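Local coordinates for laccase (Botrytis aclada, PDB 3SQR), which probably oxidises phenolic substrates with molecular oxygen as a multicopper oxidase, taking part in lignin degradation and the detoxification of lignin-derived products, at residues S53-P63 with K156-T164. Numbering follows the deposited sequence.
Sequences SIDTNWYDVTP and KFQVTQYGT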
ATOM      1  N   SER A  53      23.354  -9.635   4.323  1.00 31.32           N
ATOM      2  CA  SER A  53      22.810 -10.570   3.413  1.00 31.54           C
ATOM      3  C   SER A  53      21.362 -10.717   3.666  1.00 29.70           C
ATOM      4  O   SER A  53      20.773 -10.086   4.577  1.00 27.82           O
ATOM      5  CB  SER A  53      23.472 -11.944   3.628  1.00 32.03           C
ATOM      6  OG  SER A  53      22.951 -12.588   4.781  1.00 31.92           O
ATOM      7  N   ILE A  54      20.796 -11.641   2.921  1.00 31.41           N
ATOM      8  CA  ILE A  54      19.404 -12.048   3.052  1.00 30.71           C
ATOM      9  C   ILE A  54      19.139 -12.612   4.442  1.00 31.02           C
ATOM     10  O   ILE A  54      18.009 -12.737   4.868  1.00 28.29           O
ATOM     11  CB  ILE A  54      19.097 -13.073   1.920  1.00 33.03           C
ATOM     12  CG1 ILE A  54      17.658 -12.980   1.503  1.00 33.06           C
ATOM     13  CG2 ILE A  54      19.580 -14.514   2.321  1.00 30.71           C
ATOM     14  CD1 ILE A  54      17.314 -11.644   0.866  1.00 36.60           C
ATOM     15  N   ASP A  55      20.225 -13.015   5.146  1.00 31.36           N
ATOM     16  CA  ASP A  55      20.064 -13.585   6.474  1.00 32.13           C
ATOM     17  C   ASP A  55      20.209 -12.558   7.598  1.00 31.06           C
ATOM     18  O   ASP A  55      19.984 -12.865   8.808  1.00 30.16           O
ATOM     19  CB  ASP A  55      21.067 -14.742   6.645  1.00 31.95           C
ATOM     20  CG  ASP A  55      20.767 -15.896   5.724  1.00 34.62           C
ATOM     21  OD1 ASP A  55      19.593 -16.370   5.680  1.00 36.57           O
ATOM     22  OD2 ASP A  55      21.689 -16.321   5.064  1.00 39.52           O
ATOM     23  N   THR A  56      20.539 -11.333   7.225  1.00 30.53           N
ATOM     24  CA  THR A  56      20.611 -10.271   8.190  1.00 30.66           C
ATOM     25  C   THR A  56      19.247  -9.948   8.773  1.00 29.62           C
ATOM     26  O   THR A  56      18.269  -9.823   8.021  1.00 27.53           O
ATOM     27  CB  THR A  56      21.231  -9.019   7.571  1.00 31.61           C
ATOM     28  OG1 THR A  56      22.528  -9.354   7.041  1.00 30.99           O
ATOM     29  CG2 THR A  56      21.320  -7.861   8.600  1.00 30.40           C
ATOM     30  N   ASN A  57      19.160  -9.815  10.100  1.00 27.41           N
ATOM     31  CA  ASN A  57      17.913  -9.411  10.704  1.00 27.03           C
ATOM     32  C   ASN A  57      17.777  -7.903  10.590  1.00 27.18           C
ATOM     33  O   ASN A  57      18.281  -7.165  11.397  1.00 28.06           O
ATOM     34  CB  ASN A  57      17.787  -9.869  12.164  1.00 27.07           C
ATOM     35  CG  ASN A  57      16.404  -9.569  12.739  1.00 27.50           C
ATOM     36  OD1 ASN A  57      15.811  -8.591  12.358  1.00 27.00           O
ATOM     37  ND2 ASN A  57      15.921 -10.362  13.691  1.00 27.24           N
ATOM     38  N   TRP A  58      17.067  -7.447   9.545  1.00 26.74           N
ATOM     39  CA  TRP A  58      16.914  -6.032   9.295  1.00 25.27           C
ATOM     40  C   TRP A  58      16.026  -5.286  10.263  1.00 24.51           C
ATOM     41  O   TRP A  58      16.008  -4.075  10.220  1.00 24.59           O
ATOM     42  CB  TRP A  58      16.457  -5.771   7.855  1.00 25.26           C
ATOM     43  CG  TRP A  58      15.029  -6.194   7.632  1.00 23.53           C
ATOM     44  CD1 TRP A  58      13.936  -5.405   7.740  1.00 19.60           C
ATOM     45  CD2 TRP A  58      14.560  -7.484   7.219  1.00 24.19           C
ATOM     46  NE1 TRP A  58      12.799  -6.116   7.456  1.00 20.24           N
ATOM     47  CE2 TRP A  58      13.158  -7.392   7.094  1.00 23.92           C
ATOM     48  CE3 TRP A  58      15.187  -8.701   6.928  1.00 25.22           C
ATOM     49  CZ2 TRP A  58      12.367  -8.476   6.739  1.00 25.34           C
ATOM     50  CZ3 TRP A  58      14.395  -9.783   6.567  1.00 26.17           C
ATOM     51  CH2 TRP A  58      12.997  -9.651   6.467  1.00 23.80           C
ATOM     52  N   TYR A  59      15.310  -6.013  11.139  1.00 24.16           N
ATOM     53  CA  TYR A  59      14.602  -5.370  12.215  1.00 24.82           C
ATOM     54  C   TYR A  59      15.588  -4.890  13.275  1.00 26.84           C
ATOM     55  O   TYR A  59      15.202  -4.029  14.067  1.00 26.60           O
ATOM     56  CB  TYR A  59      13.555  -6.292  12.878  1.00 24.56           C
ATOM     57  CG  TYR A  59      12.527  -6.803  11.889  1.00 24.16           C
ATOM     58  CD1 TYR A  59      11.462  -6.016  11.525  1.00 26.81           C
ATOM     59  CD2 TYR A  59      12.699  -8.049  11.270  1.00 24.22           C
ATOM     60  CE1 TYR A  59      10.525  -6.454  10.574  1.00 26.50           C
ATOM     61  CE2 TYR A  59      11.816  -8.500  10.350  1.00 23.69           C
ATOM     62  CZ  TYR A  59      10.725  -7.705   9.986  1.00 23.10           C
ATOM     63  OH  TYR A  59       9.881  -8.219   9.003  1.00 24.61           O
ATOM     64  N   ASP A  60      16.734  -5.556  13.366  1.00 27.02           N
ATOM     65  CA  ASP A  60      17.696  -5.312  14.419  1.00 28.87           C
ATOM     66  C   ASP A  60      18.964  -4.647  13.956  1.00 29.15           C
ATOM     67  O   ASP A  60      19.625  -4.020  14.768  1.00 30.43           O
ATOM     68  CB  ASP A  60      18.060  -6.639  15.097  1.00 29.78           C
ATOM     69  CG  ASP A  60      16.883  -7.281  15.833  1.00 32.41           C
ATOM     70  OD1 ASP A  60      15.851  -6.608  16.126  1.00 34.65           O
ATOM     71  OD2 ASP A  60      17.009  -8.495  16.124  1.00 33.66           O
ATOM     72  N   VAL A  61      19.344  -4.830  12.680  1.00 29.01           N
ATOM     73  CA  VAL A  61      20.658  -4.434  12.111  1.00 28.19           C
ATOM     74  C   VAL A  61      20.387  -3.614  10.851  1.00 29.44           C
ATOM     75  O   VAL A  61      19.523  -4.013  10.078  1.00 26.97           O
ATOM     76  CB  VAL A  61      21.464  -5.712  11.751  1.00 29.08           C
ATOM     77  CG1 VAL A  61      22.744  -5.402  10.980  1.00 29.27           C
ATOM     78  CG2 VAL A  61      21.823  -6.487  13.053  1.00 29.50           C
ATOM     79  N   THR A  62      21.110  -2.513  10.649  1.00 29.40           N
ATOM     80  CA  THR A  62      20.925  -1.700   9.479  1.00 30.24           C
ATOM     81  C   THR A  62      22.268  -1.316   8.925  1.00 30.53           C
ATOM     82  O   THR A  62      23.111  -0.753   9.657  1.00 30.59           O
ATOM     83  CB  THR A  62      20.183  -0.399   9.826  1.00 30.20           C
ATOM     84  OG1 THR A  62      18.974  -0.678  10.549  1.00 32.61           O
ATOM     85  CG2 THR A  62      19.850   0.442   8.551  1.00 30.17           C
ATOM     86  N   PRO A  63      22.482  -1.557   7.632  1.00 31.03           N
ATOM     87  CA  PRO A  63      23.682  -1.034   6.979  1.00 32.35           C
ATOM     88  C   PRO A  63      23.853   0.477   7.068  1.00 33.03           C
ATOM     89  O   PRO A  63      22.905   1.225   7.256  1.00 31.60           O
ATOM     90  CB  PRO A  63      23.477  -1.452   5.516  1.00 31.69           C
ATOM     91  CG  PRO A  63      22.639  -2.583   5.584  1.00 32.26           C
ATOM     92  CD  PRO A  63      21.684  -2.328   6.680  1.00 31.45           C
ATOM     93  N   LYS A 156      11.955  12.991   6.863  1.00 22.01           N
ATOM     94  CA  LYS A 156      13.238  12.381   7.071  1.00 24.29           C
ATOM     95  C   LYS A 156      13.129  11.058   7.703  1.00 22.62           C
ATOM     96  O   LYS A 156      12.588  10.952   8.810  1.00 25.54           O
ATOM     97  CB  LYS A 156      14.103  13.333   7.938  1.00 23.70           C
ATOM     98  CG  LYS A 156      14.421  14.660   7.244  1.00 26.46           C
ATOM     99  CD  LYS A 156      15.409  15.496   8.144  1.00 31.66           C
ATOM    100  CE  LYS A 156      15.750  16.870   7.539  1.00 38.37           C
ATOM    101  NZ  LYS A 156      17.117  17.380   8.071  1.00 40.83           N
ATOM    102  N   PHE A 157      13.726  10.003   7.094  1.00 21.81           N
ATOM    103  CA  PHE A 157      13.701   8.753   7.687  1.00 21.48           C
ATOM    104  C   PHE A 157      14.771   7.905   7.078  1.00 20.83           C
ATOM    105  O   PHE A 157      15.239   8.224   5.988  1.00 24.08           O
ATOM    106  CB  PHE A 157      12.343   8.051   7.605  1.00 20.98           C
ATOM    107  CG  PHE A 157      11.793   7.934   6.228  1.00 19.64           C
ATOM    108  CD1 PHE A 157      11.016   8.941   5.701  1.00 19.96           C
ATOM    109  CD2 PHE A 157      12.063   6.831   5.429  1.00 19.62           C
ATOM    110  CE1 PHE A 157      10.458   8.848   4.431  1.00 20.98           C
ATOM    111  CE2 PHE A 157      11.502   6.764   4.130  1.00 20.16           C
ATOM    112  CZ  PHE A 157      10.670   7.788   3.661  1.00 22.29           C
ATOM    113  N   GLN A 158      15.224   6.950   7.855  1.00 22.26           N
ATOM    114  CA  GLN A 158      16.089   5.913   7.339  1.00 22.69           C
ATOM    115  C   GLN A 158      15.305   4.770   6.777  1.00 22.46           C
ATOM    116  O   GLN A 158      14.294   4.314   7.347  1.00 22.08           O
ATOM    117  CB  GLN A 158      17.054   5.368   8.416  1.00 23.40           C
ATOM    118  CG  GLN A 158      18.159   4.532   7.882  1.00 26.85           C
ATOM    119  CD  GLN A 158      19.183   4.198   8.944  1.00 27.90           C
ATOM    120  OE1 GLN A 158      18.837   4.139  10.132  1.00 28.33           O
ATOM    121  NE2 GLN A 158      20.452   3.937   8.521  1.00 26.42           N
ATOM    122  N   VAL A 159      15.859   4.143   5.717  1.00 21.46           N
ATOM    123  CA  VAL A 159      15.212   2.921   5.286  1.00 21.38           C
ATOM    124  C   VAL A 159      15.978   1.751   5.885  1.00 22.87           C
ATOM    125  O   VAL A 159      17.176   1.530   5.620  1.00 23.41           O
ATOM    126  CB  VAL A 159      15.065   2.794   3.760  1.00 23.26           C
ATOM    127  CG1 VAL A 159      13.951   3.747   3.256  1.00 21.98           C
ATOM    128  CG2 VAL A 159      16.436   3.090   2.990  1.00 23.02           C
ATOM    129  N   THR A 160      15.305   1.065   6.787  1.00 22.54           N
ATOM    130  CA  THR A 160      15.916  -0.021   7.540  1.00 22.35           C
ATOM    131  C   THR A 160      15.334  -1.356   7.033  1.00 22.07           C
ATOM    132  O   THR A 160      15.292  -2.363   7.716  1.00 22.98           O
ATOM    133  CB  THR A 160      15.608   0.175   9.036  1.00 23.57           C
ATOM    134  OG1 THR A 160      14.187   0.116   9.242  1.00 23.62           O
ATOM    135  CG2 THR A 160      16.095   1.534   9.479  1.00 23.71           C
ATOM    136  N   GLN A 161      14.822  -1.305   5.803  1.00 21.02           N
ATOM    137  CA  GLN A 161      14.133  -2.382   5.135  1.00 21.70           C
ATOM    138  C   GLN A 161      14.580  -2.277   3.661  1.00 20.93           C
ATOM    139  O   GLN A 161      15.043  -1.225   3.215  1.00 22.98           O
ATOM    140  CB  GLN A 161      12.603  -2.210   5.173  1.00 22.31           C
ATOM    141  CG  GLN A 161      12.031  -2.315   6.535  1.00 24.15           C
ATOM    142  CD  GLN A 161      10.710  -1.653   6.593  1.00 21.21           C
ATOM    143  OE1 GLN A 161      10.634  -0.390   6.723  1.00 23.48           O
ATOM    144  NE2 GLN A 161       9.658  -2.448   6.518  1.00 19.47           N
ATOM    145  N   TYR A 162      14.384  -3.370   2.938  1.00 22.65           N
ATOM    146  CA  TYR A 162      14.704  -3.436   1.516  1.00 22.78           C
ATOM    147  C   TYR A 162      13.621  -4.183   0.776  1.00 19.74           C
ATOM    148  O   TYR A 162      12.949  -5.075   1.301  1.00 21.41           O
ATOM    149  CB  TYR A 162      16.122  -3.985   1.271  1.00 22.20           C
ATOM    150  CG  TYR A 162      16.325  -5.354   1.818  1.00 23.59           C
ATOM    151  CD1 TYR A 162      16.033  -6.487   1.039  1.00 23.22           C
ATOM    152  CD2 TYR A 162      16.740  -5.540   3.134  1.00 25.97           C
ATOM    153  CE1 TYR A 162      16.173  -7.769   1.585  1.00 24.61           C
ATOM    154  CE2 TYR A 162      16.857  -6.791   3.679  1.00 25.56           C
ATOM    155  CZ  TYR A 162      16.586  -7.911   2.900  1.00 26.92           C
ATOM    156  OH  TYR A 162      16.736  -9.177   3.389  1.00 25.73           O
ATOM    157  N   GLY A 163      13.417  -3.727  -0.446  1.00 20.12           N
ATOM    158  CA  GLY A 163      12.454  -4.342  -1.331  1.00 18.67           C
ATOM    159  C   GLY A 163      11.598  -3.285  -2.024  1.00 19.34           C
ATOM    160  O   GLY A 163      12.038  -2.188  -2.326  1.00 21.91           O
ATOM    161  N   THR A 164      10.399  -3.704  -2.337  1.00 19.02           N
ATOM    162  CA  THR A 164       9.447  -2.930  -3.102  1.00 18.47           C
ATOM    163  C   THR A 164       8.354  -2.351  -2.250  1.00 18.84           C
ATOM    164  O   THR A 164       7.608  -3.051  -1.561  1.00 19.46           O
ATOM    165  CB  THR A 164       8.760  -3.864  -4.126  1.00 21.21           C
ATOM    166  OG1 THR A 164       9.767  -4.469  -4.953  1.00 21.26           O
ATOM    167  CG2 THR A 164       7.773  -3.107  -4.979  1.00 18.79           C
TER
HETATM  168  O   HOH W   1      18.282  -9.278   5.408  1.00 25.58           O
HETATM  169  O   HOH W   2      15.677 -11.742   4.115  1.00 27.63           O
HETATM  170  O   HOH W   3      13.610  -2.345  10.366  1.00 22.69           O
HETATM  171  O   HOH W   4      10.278  -5.224   6.326  1.00 23.48           O
HETATM  172  O   HOH W   5      17.883  -2.626   8.564  1.00 24.75           O
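Tyr162 OH is gripped by two waters that tie it to the turn of 53-63. Tyr162 OH donates to one water oxygen at 2.5 Å, and that water in turn donates to Ser53 O and Thr56 O. The other water donates to the hydroxyl and to Ile54 O. These bridges join the loop leading into strand 67-79 to the connection between strands 152-158 and 163-169, which belong to the two sheets of the first cupredoxin-like β-sandwich. A type I turn, Ser53 to Thr56, presents the carbonyls, and Ser53 OG stiffens it by accepting from Asp55 N in an ST turn.

Tyrosine suits its place because its ring is used as well as its hydroxyl. The edge of the Tyr162 ring meets the face of the six-membered ring of Trp58 in a T-shaped pair, centroids 5.6 Å apart and planes at 68°. CD1 of Ile54 touches Tyr162 OH at 3.6 Å. Pro294 of strand 293-300 packs against all three side chains. With CG between the backbone N and carbonyl carbon (chi1 71°), Trp58 sets its indole CD1 3.8 Å from Gln161 CG. Its NE1 and Gln161 NE2 both donate to one water, and Gln161 also bonds Arg129 N and Gly127 O through its amide. The side chain of Gln161 lies about 9 Å from that of His126, a copper ligand.

No direct hydrogen bond crosses the contact. Trp58 O and Thr160 O, both acceptors, cannot bond each other at 3.1 Å. A water donates to Trp58 O and also bonds Thr160 OG1. Threonine offers both polar and apolar branches: Thr62 OG1 bonds a further water, whereas Thr62 CG2 rests 3.5 Å from NE2 of Gln158, whose amide donates to Gly105 O.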